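PDB 2IL5: hypothetical protein from Staphylococcus aureus subsp. aureus, which is of unknown function but belongs to the Activator of Hsp90 ATPase homolog 1-like family, whose Bet v 1-like fold suggests that it may bind a small hydrophobic ligand. Local coordinates for residues L28-W33 with E88-T93; G60-I65 with V76-Y81; D104-E109 with F122-L127. One frame throughout, in Å; residues are numbered along the deposited sequence.

Interaction 1: L28-W33 with E88-T93; sequences LVYEAW and EYVKMT
Tyr30 and Trp33 of segment 28-33 meet Val90 and selenomethionine Met92, inward-pointing residues of strand 89-94. Two kinds of contact join them, and no hydrogen bond crosses. The first is apolar packing: Tyr30 CE2 lies 3.6 Å from Val90 CG2, the two side chains crossing obliquely. Tyr30 CG stands anti to the backbone N (chi1 178°), and the edge of the ring also meets Tyr89 O, 3.8 Å from CE2. The single methyl CG2 of Val90 sits between Tyr30 CE2 and Trp33 CB, the latter at 4.3 Å, and a compact apolar side chain suits this buried place. The second is a Met-aromatic contact. Met92 SE lies 3.9 Å from Trp33 CE3, in the plane of the indole at its edge, and 5.1 Å from the centroid of the six-membered ring. The side chains cross at about a right angle, and Trp42 and Phe110 meet Trp33 edge-to-face. This is helix-on-sheet packing within a Bet v 1-like fold. Selenium here stands in for the methionine sulfur; a soft chalcogen at the indole edge, together with plain hydrocarbon contacts, suggests cohesion by dispersion and shape, with little directional bonding.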
loop_
_atom_site.group_PDB
_atom_site.type_symbol
_atom_site.label_atom_id
_atom_site.label_comp_id
_atom_site.label_asym_id
_atom_site.label_seq_id
_atom_site.Cartn_x
_atom_site.Cartn_y
_atom_site.Cartn_z
ATOM N N LEU A 28 -0.060 17.071 2.402
ATOM C CA LEU A 28 -1.424 16.497 2.391
ATOM C C LEU A 28 -1.428 15.037 1.940
ATOM O O LEU A 28 -2.131 14.218 2.524
ATOM C CB LEU A 28 -2.409 17.333 1.571
ATOM C CG LEU A 28 -2.923 18.628 2.237
ATOM C CD1 LEU A 28 -3.867 19.314 1.294
ATOM C CD2 LEU A 28 -3.604 18.419 3.612
ATOM N N VAL A 29 -0.634 14.718 0.916
ATOM C CA VAL A 29 -0.466 13.331 0.488
ATOM C C VAL A 29 0.272 12.465 1.520
ATOM O O VAL A 29 -0.129 11.325 1.769
ATOM C CB VAL A 29 0.198 13.226 -0.901
ATOM C CG1 VAL A 29 0.220 11.761 -1.353
ATOM C CG2 VAL A 29 -0.600 14.076 -1.903
ATOM N N TYR A 30 1.326 13.009 2.127
ATOM C CA TYR A 30 2.114 12.288 3.133
ATOM C C TYR A 30 1.241 11.963 4.327
ATOM O O TYR A 30 1.295 10.868 4.847
ATOM C CB TYR A 30 3.351 13.098 3.548
ATOM C CG TYR A 30 4.217 12.458 4.630
ATOM C CD1 TYR A 30 4.065 12.814 5.992
ATOM C CD2 TYR A 30 5.217 11.523 4.297
ATOM C CE1 TYR A 30 4.847 12.228 6.988
ATOM C CE2 TYR A 30 6.003 10.927 5.278
ATOM C CZ TYR A 30 5.827 11.275 6.618
ATOM O OH TYR A 30 6.648 10.690 7.585
ATOM N N GLU A 31 0.449 12.930 4.765
ATOM C CA GLU A 31 -0.515 12.728 5.838
ATOM C C GLU A 31 -1.457 11.524 5.609
ATOM O O GLU A 31 -1.747 10.772 6.557
ATOM C CB GLU A 31 -1.333 14.006 6.044
ATOM C CG GLU A 31 -2.177 14.029 7.331
ATOM C CD GLU A 31 -2.918 15.378 7.576
ATOM O OE1 GLU A 31 -3.701 15.846 6.715
ATOM O OE2 GLU A 31 -2.725 15.958 8.660
ATOM N N ALA A 32 -1.935 11.348 4.372
ATOM C CA ALA A 32 -2.832 10.223 4.018
ATOM C C ALA A 32 -2.268 8.863 4.419
ATOM O O ALA A 32 -3.033 7.954 4.767
ATOM C CB ALA A 32 -3.141 10.247 2.525
ATOM N N TRP A 33 -0.922 8.769 4.403
ATOM C CA TRP A 33 -0.141 7.549 4.588
ATOM C C TRP A 33 0.225 7.324 6.033
ATOM O O TRP A 33 0.691 6.247 6.387
ATOM C CB TRP A 33 1.176 7.576 3.765
ATOM C CG TRP A 33 0.988 7.253 2.270
ATOM C CD1 TRP A 33 0.629 8.137 1.263
ATOM C CD2 TRP A 33 1.167 5.977 1.633
ATOM N NE1 TRP A 33 0.583 7.477 0.046
ATOM C CE2 TRP A 33 0.899 6.154 0.245
ATOM C CE3 TRP A 33 1.521 4.695 2.094
ATOM C CZ2 TRP A 33 0.988 5.084 -0.687
ATOM C CZ3 TRP A 33 1.592 3.623 1.156
ATOM C CH2 TRP A 33 1.322 3.829 -0.201
ATOM N N GLU A 88 8.049 13.395 2.759
ATOM C CA GLU A 88 9.083 12.987 1.816
ATOM C C GLU A 88 9.095 11.489 1.494
ATOM O O GLU A 88 9.247 11.088 0.332
ATOM C CB GLU A 88 10.459 13.438 2.340
ATOM C CG GLU A 88 11.581 13.201 1.378
ATOM C CD GLU A 88 12.957 13.605 1.907
ATOM O OE1 GLU A 88 13.041 14.483 2.811
ATOM O OE2 GLU A 88 13.959 13.052 1.383
ATOM N N TYR A 89 8.950 10.647 2.505
ATOM C CA TYR A 89 9.254 9.245 2.264
ATOM C C TYR A 89 8.693 8.365 3.306
ATOM O O TYR A 89 8.901 8.578 4.499
ATOM C CB TYR A 89 10.774 9.031 2.117
ATOM C CG TYR A 89 11.242 7.628 1.751
ATOM C CD1 TYR A 89 10.828 6.998 0.575
ATOM C CD2 TYR A 89 12.168 6.957 2.561
ATOM C CE1 TYR A 89 11.279 5.693 0.237
ATOM C CE2 TYR A 89 12.640 5.679 2.232
ATOM C CZ TYR A 89 12.189 5.058 1.076
ATOM O OH TYR A 89 12.678 3.801 0.769
ATOM N N VAL A 90 7.959 7.373 2.825
ATOM C CA VAL A 90 7.525 6.261 3.649
ATOM C C VAL A 90 8.056 4.921 3.063
ATOM O O VAL A 90 7.854 4.622 1.882
ATOM C CB VAL A 90 5.953 6.208 3.791
ATOM C CG1 VAL A 90 5.533 5.026 4.657
ATOM C CG2 VAL A 90 5.392 7.492 4.365
ATOM N N LYS A 91 8.787 4.177 3.889
ATOM C CA LYS A 91 9.098 2.757 3.674
ATOM C C LYS A 91 8.385 1.941 4.753
ATOM O O LYS A 91 8.559 2.174 5.958
ATOM C CB LYS A 91 10.590 2.483 3.720
ATOM C CG LYS A 91 11.013 1.045 3.387
ATOM C CD LYS A 91 12.584 0.970 3.489
ATOM C CE LYS A 91 13.195 -0.431 3.360
ATOM N NZ LYS A 91 12.397 -1.271 2.353
HETATM N N MSE A 92 7.550 1.012 4.308
HETATM C CA MSE A 92 6.795 0.192 5.198
HETATM C C MSE A 92 6.728 -1.245 4.662
HETATM O O MSE A 92 7.023 -1.497 3.472
HETATM C CB MSE A 92 5.400 0.804 5.443
HETATM C CG MSE A 92 4.510 0.887 4.238
HETATM SE SE MSE A 92 2.952 1.957 4.461
HETATM C CE MSE A 92 2.126 0.901 5.859
ATOM N N THR A 93 6.399 -2.178 5.559
ATOM C CA THR A 93 6.069 -3.542 5.173
ATOM C C THR A 93 4.552 -3.835 5.157
ATOM O O THR A 93 3.728 -3.207 5.884
ATOM C CB THR A 93 6.752 -4.621 6.026
ATOM O OG1 THR A 93 6.058 -4.778 7.263
ATOM C CG2 THR A 93 8.214 -4.327 6.272
#

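Interaction 2: G60-I65 with V76-Y81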
loop_
_atom_site.group_PDB
_atom_site.type_symbol
_atom_site.label_atom_id
_atom_site.label_comp_id
_atom_site.label_asym_id
_atom_site.label_seq_id
_atom_site.Cartn_x
_atom_site.Cartn_y
_atom_site.Cartn_z
ATOM N N GLY A 60 9.928 1.576 13.117
ATOM C CA GLY A 60 9.837 0.360 13.943
ATOM C C GLY A 60 8.464 0.111 14.574
ATOM O O GLY A 60 8.260 -0.883 15.274
ATOM N N GLY A 61 7.536 1.038 14.350
ATOM C CA GLY A 61 6.184 0.914 14.879
ATOM C C GLY A 61 5.262 0.012 14.053
ATOM O O GLY A 61 5.341 -0.025 12.833
ATOM N N LYS A 62 4.352 -0.682 14.738
ATOM C CA LYS A 62 3.421 -1.605 14.090
ATOM C C LYS A 62 2.109 -0.954 13.664
ATOM O O LYS A 62 1.635 -0.005 14.298
ATOM C CB LYS A 62 3.143 -2.789 15.015
ATOM C CG LYS A 62 2.125 -3.802 14.428
ATOM C CD LYS A 62 1.835 -4.974 15.367
ATOM C CE LYS A 62 0.610 -5.720 14.899
ATOM N NZ LYS A 62 0.222 -6.764 15.893
ATOM N N TYR A 63 1.522 -1.458 12.581
ATOM C CA TYR A 63 0.146 -1.151 12.282
ATOM C C TYR A 63 -0.625 -2.452 12.088
ATOM O O TYR A 63 -0.059 -3.475 11.656
ATOM C CB TYR A 63 -0.014 -0.191 11.085
ATOM C CG TYR A 63 0.303 -0.843 9.765
ATOM C CD1 TYR A 63 1.603 -0.826 9.244
ATOM C CD2 TYR A 63 -0.691 -1.525 9.057
ATOM C CE1 TYR A 63 1.892 -1.458 8.037
ATOM C CE2 TYR A 63 -0.423 -2.166 7.872
ATOM C CZ TYR A 63 0.864 -2.129 7.348
ATOM O OH TYR A 63 1.111 -2.783 6.156
ATOM N N ARG A 64 -1.915 -2.409 12.446
ATOM C CA ARG A 64 -2.796 -3.557 12.294
ATOM C C ARG A 64 -4.199 -3.155 11.803
ATOM O O ARG A 64 -4.935 -2.451 12.498
ATOM C CB ARG A 64 -2.877 -4.328 13.602
ATOM C CG ARG A 64 -3.635 -5.591 13.469
ATOM C CD ARG A 64 -3.796 -6.267 14.813
ATOM N NE ARG A 64 -4.363 -7.610 14.650
ATOM C CZ ARG A 64 -5.623 -7.905 14.922
ATOM N NH1 ARG A 64 -6.083 -9.133 14.745
ATOM N NH2 ARG A 64 -6.427 -6.957 15.380
ATOM N N ILE A 65 -4.545 -3.598 10.597
ATOM C CA ILE A 65 -5.834 -3.290 9.974
ATOM C C ILE A 65 -6.641 -4.581 9.827
ATOM O O ILE A 65 -6.146 -5.585 9.280
ATOM C CB ILE A 65 -5.647 -2.629 8.591
ATOM C CG1 ILE A 65 -4.867 -1.315 8.740
ATOM C CG2 ILE A 65 -7.004 -2.468 7.895
ATOM C CD1 ILE A 65 -4.438 -0.637 7.448
ATOM N N VAL A 76 -6.938 -9.542 7.705
ATOM C CA VAL A 76 -5.994 -8.929 8.647
ATOM C C VAL A 76 -4.718 -8.504 7.902
ATOM O O VAL A 76 -4.089 -9.284 7.187
ATOM C CB VAL A 76 -5.674 -9.853 9.874
ATOM C CG1 VAL A 76 -4.755 -9.143 10.841
ATOM C CG2 VAL A 76 -6.954 -10.285 10.584
ATOM N N ILE A 77 -4.381 -7.236 8.045
ATOM C CA ILE A 77 -3.254 -6.674 7.396
ATOM C C ILE A 77 -2.417 -6.040 8.500
ATOM O O ILE A 77 -2.892 -5.196 9.268
ATOM C CB ILE A 77 -3.661 -5.644 6.304
ATOM C CG1 ILE A 77 -4.657 -6.262 5.323
ATOM C CG2 ILE A 77 -2.443 -5.042 5.583
ATOM C CD1 ILE A 77 -6.114 -5.721 5.441
ATOM N N GLU A 78 -1.169 -6.484 8.591
ATOM C CA GLU A 78 -0.227 -6.001 9.600
ATOM C C GLU A 78 1.108 -5.728 8.967
ATOM O O GLU A 78 1.472 -6.361 7.997
ATOM C CB GLU A 78 -0.007 -7.053 10.679
ATOM C CG GLU A 78 -1.191 -7.302 11.561
ATOM C CD GLU A 78 -0.835 -8.263 12.663
ATOM O OE1 GLU A 78 -0.133 -9.270 12.364
ATOM O OE2 GLU A 78 -1.251 -8.015 13.824
ATOM N N GLY A 79 1.869 -4.826 9.571
ATOM C CA GLY A 79 3.211 -4.551 9.121
ATOM C C GLY A 79 3.845 -3.510 9.998
ATOM O O GLY A 79 3.348 -3.166 11.089
ATOM N N ILE A 80 4.927 -2.971 9.474
ATOM C CA ILE A 80 5.840 -2.117 10.214
ATOM C C ILE A 80 6.193 -0.892 9.390
ATOM O O ILE A 80 6.401 -1.000 8.181
ATOM C CB ILE A 80 7.169 -2.910 10.543
ATOM C CG1 ILE A 80 6.932 -3.982 11.598
ATOM C CG2 ILE A 80 8.241 -1.986 11.024
ATOM C CD1 ILE A 80 6.372 -3.439 12.855
ATOM N N TYR A 81 6.293 0.265 10.035
ATOM C CA TYR A 81 6.934 1.393 9.391
ATOM C C TYR A 81 8.442 1.238 9.522
ATOM O O TYR A 81 8.949 1.057 10.608
ATOM C CB TYR A 81 6.481 2.683 10.018
ATOM C CG TYR A 81 5.055 2.988 9.724
ATOM C CD1 TYR A 81 4.702 3.533 8.486
ATOM C CD2 TYR A 81 4.034 2.689 10.666
ATOM C CE1 TYR A 81 3.397 3.832 8.199
ATOM C CE2 TYR A 81 2.725 2.954 10.384
ATOM C CZ TYR A 81 2.410 3.542 9.136
ATOM O OH TYR A 81 1.118 3.853 8.795
#
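Tyr63 lays one face of its ring over the backbone of Gly79 on the neighbouring strand, with Gly79 N 3.6 Å above the ring plane and offset toward the rim. A chi1 of 72° puts CG between the backbone N and the carbonyl carbon; the ring lies across the strand pair, and CE1 comes to 3.4 Å from Gly79 C. A glycine fits here because a CB would point to this same side and clash with the phenol oxygen. That hydroxyl is hydrogen-bonded to Thr93 O, one strand further on. The Tyr81 ring approaches obliquely, its CE2 4.1 Å from Tyr63 CD1. Ile65 and Ile77 extend the apolar side, where Ile65 touches Phe43 and Ile77 touches Met44. The segments belong to the antiparallel hairpin of strands 62-68 and 74-85 in the Bet v 1-like sheet. Tyr63 with Gly79 and Ile65 with Ile77 are hydrogen-bonded pairs, and the Ile65 N to Ile77 O bond is 2.7 Å long and nearly straight (176°). Lys62, Arg64 and Glu78 occupy the other side, where long charged chains can reach solvent. Lys62 NZ meets Glu78 OE2 at 2.8 Å from above the carboxylate plane (53° out of it). Arg64, extended from CG to NE and side by side with Glu78, gives the same oxygen a weak bond from NE at 3.2 Å, so OE2 takes two cations, while Arg64 NH2 goes to Glu52. Next to them, Ile80 CD1 covers Lys62 CA at 3.7 Å.

Interaction 3: D104-E109 with F122-L127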
loop_
_atom_site.group_PDB
_atom_site.type_symbol
_atom_site.label_atom_id
_atom_site.label_comp_id
_atom_site.label_asym_id
_atom_site.label_seq_id
_atom_site.Cartn_x
_atom_site.Cartn_y
_atom_site.Cartn_z
ATOM N N ASP A 104 5.862 -8.185 2.114
ATOM C CA ASP A 104 5.903 -7.275 1.015
ATOM C C ASP A 104 6.490 -5.921 1.478
ATOM O O ASP A 104 6.400 -5.520 2.635
ATOM C CB ASP A 104 4.530 -7.071 0.422
ATOM C CG ASP A 104 3.808 -8.394 0.099
ATOM O OD1 ASP A 104 4.475 -9.448 -0.122
ATOM O OD2 ASP A 104 2.550 -8.334 0.024
ATOM N N VAL A 105 7.067 -5.235 0.509
ATOM C CA VAL A 105 7.742 -3.973 0.729
ATOM C C VAL A 105 6.990 -2.905 -0.029
ATOM O O VAL A 105 6.702 -3.070 -1.181
ATOM C CB VAL A 105 9.251 -4.059 0.268
ATOM C CG1 VAL A 105 9.853 -2.667 0.035
ATOM C CG2 VAL A 105 10.075 -4.901 1.283
ATOM N N ILE A 106 6.673 -1.820 0.656
ATOM C CA ILE A 106 6.244 -0.562 0.023
ATOM C C ILE A 106 7.299 0.543 0.232
ATOM O O ILE A 106 7.746 0.770 1.339
ATOM C CB ILE A 106 4.881 -0.092 0.620
ATOM C CG1 ILE A 106 3.744 -0.983 0.068
ATOM C CG2 ILE A 106 4.621 1.414 0.328
ATOM C CD1 ILE A 106 2.339 -0.711 0.712
ATOM N N GLU A 107 7.716 1.206 -0.840
ATOM C CA GLU A 107 8.555 2.418 -0.720
ATOM C C GLU A 107 7.887 3.495 -1.549
ATOM O O GLU A 107 7.661 3.303 -2.728
ATOM C CB GLU A 107 9.977 2.172 -1.161
ATOM C CG GLU A 107 10.661 1.106 -0.313
ATOM C CD GLU A 107 12.018 0.675 -0.781
ATOM O OE1 GLU A 107 12.435 1.029 -1.903
ATOM O OE2 GLU A 107 12.718 -0.020 0.015
ATOM N N VAL A 108 7.499 4.591 -0.901
ATOM C CA VAL A 108 6.757 5.627 -1.570
ATOM C C VAL A 108 7.401 7.002 -1.281
ATOM O O VAL A 108 7.581 7.400 -0.133
ATOM C CB VAL A 108 5.203 5.567 -1.259
ATOM C CG1 VAL A 108 4.928 5.772 0.212
ATOM C CG2 VAL A 108 4.423 6.612 -2.125
ATOM N N GLU A 109 7.768 7.703 -2.357
ATOM C CA GLU A 109 8.369 9.005 -2.250
ATOM C C GLU A 109 7.447 10.122 -2.774
ATOM O O GLU A 109 6.773 9.954 -3.784
ATOM C CB GLU A 109 9.729 9.013 -2.953
ATOM C CG GLU A 109 10.735 9.894 -2.221
ATOM C CD GLU A 109 12.134 9.872 -2.799
ATOM O OE1 GLU A 109 12.439 9.054 -3.705
ATOM O OE2 GLU A 109 12.950 10.679 -2.297
ATOM N N PHE A 122 5.566 5.472 -6.188
ATOM C CA PHE A 122 5.261 4.304 -5.384
ATOM C C PHE A 122 5.975 3.082 -5.941
ATOM O O PHE A 122 5.854 2.783 -7.130
ATOM C CB PHE A 122 3.711 4.106 -5.322
ATOM C CG PHE A 122 3.267 2.752 -4.744
ATOM C CD1 PHE A 122 3.120 2.579 -3.365
ATOM C CD2 PHE A 122 2.954 1.663 -5.604
ATOM C CE1 PHE A 122 2.667 1.365 -2.860
ATOM C CE2 PHE A 122 2.518 0.432 -5.117
ATOM C CZ PHE A 122 2.351 0.278 -3.750
ATOM N N TYR A 123 6.688 2.371 -5.074
ATOM C CA TYR A 123 7.324 1.103 -5.436
ATOM C C TYR A 123 6.831 -0.004 -4.509
ATOM O O TYR A 123 6.760 0.213 -3.326
ATOM C CB TYR A 123 8.849 1.235 -5.293
ATOM C CG TYR A 123 9.576 -0.094 -5.335
ATOM C CD1 TYR A 123 9.873 -0.708 -6.539
ATOM C CD2 TYR A 123 9.975 -0.739 -4.153
ATOM C CE1 TYR A 123 10.590 -1.945 -6.591
ATOM C CE2 TYR A 123 10.683 -1.939 -4.189
ATOM C CZ TYR A 123 10.989 -2.543 -5.431
ATOM O OH TYR A 123 11.646 -3.761 -5.483
ATOM N N TYR A 124 6.524 -1.178 -5.042
ATOM C CA TYR A 124 6.096 -2.305 -4.250
ATOM C C TYR A 124 6.783 -3.570 -4.727
ATOM O O TYR A 124 6.879 -3.806 -5.942
ATOM C CB TYR A 124 4.594 -2.448 -4.383
ATOM C CG TYR A 124 3.927 -3.739 -3.903
ATOM C CD1 TYR A 124 3.558 -3.918 -2.564
ATOM C CD2 TYR A 124 3.598 -4.756 -4.825
ATOM C CE1 TYR A 124 2.868 -5.074 -2.135
ATOM C CE2 TYR A 124 2.948 -5.937 -4.415
ATOM C CZ TYR A 124 2.569 -6.084 -3.088
ATOM O OH TYR A 124 1.927 -7.259 -2.719
ATOM N N ARG A 125 7.234 -4.379 -3.767
ATOM C CA ARG A 125 7.875 -5.668 -4.048
ATOM C C ARG A 125 7.174 -6.799 -3.283
ATOM O O ARG A 125 6.942 -6.689 -2.080
ATOM C CB ARG A 125 9.337 -5.624 -3.692
ATOM C CG ARG A 125 10.070 -6.779 -4.304
ATOM C CD ARG A 125 11.540 -6.815 -4.014
ATOM N NE ARG A 125 11.944 -6.690 -2.623
ATOM C CZ ARG A 125 12.488 -5.585 -2.084
ATOM N NH1 ARG A 125 12.611 -4.446 -2.771
ATOM N NH2 ARG A 125 12.874 -5.592 -0.832
ATOM N N SER A 126 6.817 -7.863 -3.990
ATOM C CA SER A 126 6.167 -9.006 -3.359
ATOM C C SER A 126 6.674 -10.323 -3.913
ATOM O O SER A 126 6.804 -10.462 -5.111
ATOM C CB SER A 126 4.654 -8.964 -3.590
ATOM O OG SER A 126 4.048 -10.048 -2.901
ATOM N N LEU A 127 6.937 -11.280 -3.040
ATOM C CA LEU A 127 7.455 -12.594 -3.444
ATOM C C LEU A 127 6.343 -13.465 -3.911
ATOM O O LEU A 127 5.375 -13.630 -3.177
ATOM C CB LEU A 127 8.099 -13.308 -2.253
ATOM C CG LEU A 127 9.596 -13.284 -2.221
ATOM C CD1 LEU A 127 10.008 -14.000 -0.975
ATOM C CD2 LEU A 127 10.173 -14.000 -3.455
#
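Ile106 packs against Phe122 and Tyr124 across an antiparallel beta hairpin of the Bet v 1-like sheet, on the side covered by the long helix 136-166; Val105 with Arg125 and Glu107 with Tyr123 are its hydrogen-bonded pairs. This side is buried. Ile106 CG2 stands 3.7 Å from Phe122 CE1, and CG1 meets the edge of the Tyr124 ring at CD1; Phe154 meets both rings and Phe158 meets Phe122 edge-to-face. Branched and flat apolar groups suit such a core. Val108 adds CG2, 4.1 Å from Phe122 CB.

The reverse side, with Val105, Glu107, Tyr123 and Arg125, is partly exposed, and polar groups lie toward solvent. Glu107 runs alongside Tyr123, with OE1 3.8 Å from CD2, while its OE2 pairs with Lys91. The Arg125 chain is bent at chi3 (51°); one guanidinium face, toward its rim, lies against Val105 CB, and NH1 donates in its own plane to Tyr123 OH at 3.0 Å; that hydroxyl also bonds Glu15.

At the end of the pairing Asp104 uses both carboxylate oxygens. OD2 lies 3.0 Å from Tyr124 OH, which, like Ser126 OG, is also hydrogen-bonded to Tyr146 OH. Ser126 OG donates to Asp104 OD1 at 2.9 Å, from above the carboxylate plane (61° out of it).

Overall arrangement
All three contacts share one antiparallel sheet, and strand 89-94 of interaction 1 lies between the strands of the other two. On one side Thr93 N is 2.9 Å from Ile80 O of interaction 2, a probable backbone hydrogen bond between neighbouring strands. On the other, Val90 O lies 2.8 Å from Val108 N of interaction 3, again a probable hydrogen bond. Interactions 2 and 3 do not touch; their nearest atoms are about 6 Å apart. Along the chain, interaction 2 is nested inside the loop closed by interaction 1, and interaction 3 follows. A bound sodium ion lies about 5 Å from the Ile77 side chain and about 7 Å from that of Asp104.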